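Local coordinates for pyridoxal kinase (Lactobacillus plantarum, PDB 3HYO), which probably catalyses the ATP-dependent phosphorylation of pyridoxal to pyridoxal 5'-phosphate, as a member of the ribokinase clan, at residues 161-166 and 176-181. Residues are numbered along the deposited sequence; the frame is centred on the assembly and turned at random.
Sequences VILPAL and AVITDV. With ADP (adenosine-5'-diphosphate), chain B.
The CD1 methyl of I178 packs against three side chains of helix 159-167, meeting L163 CD2 at 3.7 Å, L166 CD1 at 3.9 Å and I162 CG2 at 4.0 Å. I178 is extended, CG1 lying opposite its own carbonyl carbon (chi1 -61°) and CD1 continuing outward (chi2 178°), which carries the methyl up to the helix. The side chains of I162 and L166 run roughly perpendicular to that of I178, whereas L163 slants across and also packs CD2 on I178 CG1, 3.8 Å away. Two residues earlier, A176 also points toward the helix, V177 between them pointing away, and its CB meets L166 CB at 3.8 Å. All five touching residues are buried, and no hydrogen bond joins helix to strand.

Polar contacts lie beyond I178, where the strand meets ADP. T179 OG1 donates to ADP O1A at 3.1 Å. The ribose O3' of ADP donates to T179 O at an unusually short 2.5 Å, a length that is doubtful; T179 thus faces both alpha-phosphate and ribose. D180 OD1 is hydrogen-bonded to T142 OG1.

The axes of segments 161-166 and 178-181 run nearly antiparallel (159°). Helices 142-149 and 159-167 both lie in the beta-alpha-beta crossover from strand 137-138 to strand 175-183, the former supplying A145 against I162 and T142 against I178. Strand 175-183 itself lies between parallel strand 137-138 and antiparallel strand 186-192, whose L192 touches L163.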
loop_
_atom_site.group_PDB
_atom_site.type_symbol
_atom_site.label_atom_id
_atom_site.label_comp_id
_atom_site.label_asym_id
_atom_site.label_seq_id
_atom_site.Cartn_x
_atom_site.Cartn_y
_atom_site.Cartn_z
ATOM N N VAL A 161 -18.002 8.167 -11.326
ATOM C CA VAL A 161 -17.159 8.952 -12.247
ATOM C C VAL A 161 -15.643 8.678 -12.049
ATOM O O VAL A 161 -14.903 8.456 -13.022
ATOM C CB VAL A 161 -17.431 10.488 -12.123
ATOM C CG1 VAL A 161 -16.485 11.299 -13.011
ATOM C CG2 VAL A 161 -18.894 10.816 -12.501
ATOM N N ILE A 162 -15.195 8.713 -10.793
ATOM C CA ILE A 162 -13.762 8.647 -10.495
ATOM C C ILE A 162 -13.191 7.240 -10.698
ATOM O O ILE A 162 -12.063 7.098 -11.149
ATOM C CB ILE A 162 -13.392 9.246 -9.080
ATOM C CG1 ILE A 162 -11.866 9.433 -8.945
ATOM C CG2 ILE A 162 -13.973 8.392 -7.937
ATOM C CD1 ILE A 162 -11.470 10.459 -7.880
ATOM N N LEU A 163 -13.972 6.210 -10.389
ATOM C CA LEU A 163 -13.492 4.843 -10.560
ATOM C C LEU A 163 -13.209 4.473 -12.027
ATOM O O LEU A 163 -12.145 3.936 -12.335
ATOM C CB LEU A 163 -14.387 3.828 -9.835
ATOM C CG LEU A 163 -14.265 3.869 -8.297
ATOM C CD1 LEU A 163 -15.188 2.845 -7.673
ATOM C CD2 LEU A 163 -12.819 3.627 -7.876
ATOM N N PRO A 164 -14.148 4.778 -12.951
ATOM C CA PRO A 164 -13.844 4.567 -14.372
ATOM C C PRO A 164 -12.661 5.393 -14.856
ATOM O O PRO A 164 -11.871 4.909 -15.677
ATOM C CB PRO A 164 -15.139 5.025 -15.077
ATOM C CG PRO A 164 -16.183 4.809 -14.073
ATOM C CD PRO A 164 -15.529 5.248 -12.772
ATOM N N ALA A 165 -12.551 6.626 -14.363
ATOM C CA ALA A 165 -11.463 7.516 -14.735
ATOM C C ALA A 165 -10.101 6.920 -14.333
ATOM O O ALA A 165 -9.152 6.958 -15.114
ATOM C CB ALA A 165 -11.664 8.872 -14.099
ATOM N N LEU A 166 -10.050 6.318 -13.148
ATOM C CA LEU A 166 -8.828 5.672 -12.649
ATOM C C LEU A 166 -8.524 4.424 -13.457
ATOM O O LEU A 166 -7.373 4.185 -13.830
ATOM C CB LEU A 166 -8.992 5.263 -11.171
ATOM C CG LEU A 166 -8.864 6.282 -10.021
ATOM C CD1 LEU A 166 -9.425 5.697 -8.732
ATOM C CD2 LEU A 166 -7.415 6.731 -9.796
ATOM N N ALA A 176 -8.743 -0.582 -9.604
ATOM C CA ALA A 176 -8.514 0.608 -8.798
ATOM C C ALA A 176 -9.402 0.445 -7.565
ATOM O O ALA A 176 -10.613 0.252 -7.690
ATOM C CB ALA A 176 -8.894 1.873 -9.562
ATOM N N VAL A 177 -8.785 0.429 -6.391
ATOM C CA VAL A 177 -9.557 0.286 -5.144
ATOM C C VAL A 177 -9.297 1.519 -4.311
ATOM O O VAL A 177 -8.145 1.785 -3.908
ATOM C CB VAL A 177 -9.179 -1.018 -4.358
ATOM C CG1 VAL A 177 -10.014 -1.112 -3.070
ATOM C CG2 VAL A 177 -9.360 -2.266 -5.230
ATOM N N ILE A 178 -10.348 2.286 -4.040
ATOM C CA ILE A 178 -10.192 3.460 -3.190
ATOM C C ILE A 178 -10.414 3.020 -1.746
ATOM O O ILE A 178 -11.391 2.362 -1.479
ATOM C CB ILE A 178 -11.121 4.627 -3.604
ATOM C CG1 ILE A 178 -10.794 5.075 -5.034
ATOM C CG2 ILE A 178 -11.009 5.786 -2.603
ATOM C CD1 ILE A 178 -11.704 6.211 -5.549
ATOM N N THR A 179 -9.504 3.371 -0.825
ATOM C CA THR A 179 -9.385 2.620 0.460
ATOM C C THR A 179 -9.882 3.228 1.789
ATOM O O THR A 179 -9.905 2.530 2.833
ATOM C CB THR A 179 -7.929 2.265 0.741
ATOM O OG1 THR A 179 -7.163 3.469 0.638
ATOM C CG2 THR A 179 -7.418 1.193 -0.248
ATOM N N ASP A 180 -10.239 4.497 1.759
ATOM C CA ASP A 180 -10.659 5.192 2.959
ATOM C C ASP A 180 -12.040 5.833 2.750
ATOM O O ASP A 180 -12.277 6.958 3.191
ATOM C CB ASP A 180 -9.644 6.286 3.261
ATOM C CG ASP A 180 -9.563 7.339 2.144
ATOM O OD1 ASP A 180 -10.219 7.191 1.064
ATOM O OD2 ASP A 180 -8.823 8.322 2.356
ATOM N N VAL A 181 -12.917 5.142 2.043
ATOM C CA VAL A 181 -14.239 5.679 1.704
ATOM C C VAL A 181 -15.131 5.498 2.926
ATOM O O VAL A 181 -15.232 4.401 3.450
ATOM C CB VAL A 181 -14.854 4.960 0.498
ATOM C CG1 VAL A 181 -16.270 5.456 0.234
ATOM C CG2 VAL A 181 -13.965 5.168 -0.745
HETATM P PB ADP B . -3.698 5.155 5.468
HETATM O O1B ADP B . -4.123 6.486 5.881
HETATM O O2B ADP B . -3.506 4.998 4.033
HETATM O O3B ADP B . -2.654 4.724 6.369
HETATM P PA ADP B . -6.369 4.065 5.006
HETATM O O1A ADP B . -6.392 3.573 3.618
HETATM O O2A ADP B . -7.029 5.310 5.389
HETATM O O3A ADP B . -4.863 4.103 5.587
HETATM O "O5'" ADP B . -6.811 2.923 6.010
HETATM C "C5'" ADP B . -6.605 1.624 5.619
HETATM C "C4'" ADP B . -7.735 0.837 6.233
HETATM O "O4'" ADP B . -7.520 0.651 7.592
HETATM C "C3'" ADP B . -9.109 1.496 6.107
HETATM O "O3'" ADP B . -9.625 1.086 4.910
HETATM C "C2'" ADP B . -9.827 0.780 7.180
HETATM O "O2'" ADP B . -9.955 -0.539 6.709
HETATM C "C1'" ADP B . -8.770 0.707 8.267
HETATM N N9 ADP B . -8.921 1.824 9.231
HETATM C C8 ADP B . -8.245 2.947 9.233
HETATM N N7 ADP B . -8.598 3.737 10.226
HETATM C C5 ADP B . -9.547 3.134 10.882
HETATM C C6 ADP B . -10.376 3.469 12.061
HETATM N N6 ADP B . -10.228 4.630 12.728
HETATM N N1 ADP B . -11.269 2.544 12.379
HETATM C C2 ADP B . -11.410 1.392 11.736
HETATM N N3 ADP B . -10.706 1.013 10.679
HETATM C C4 ADP B . -9.763 1.849 10.224
#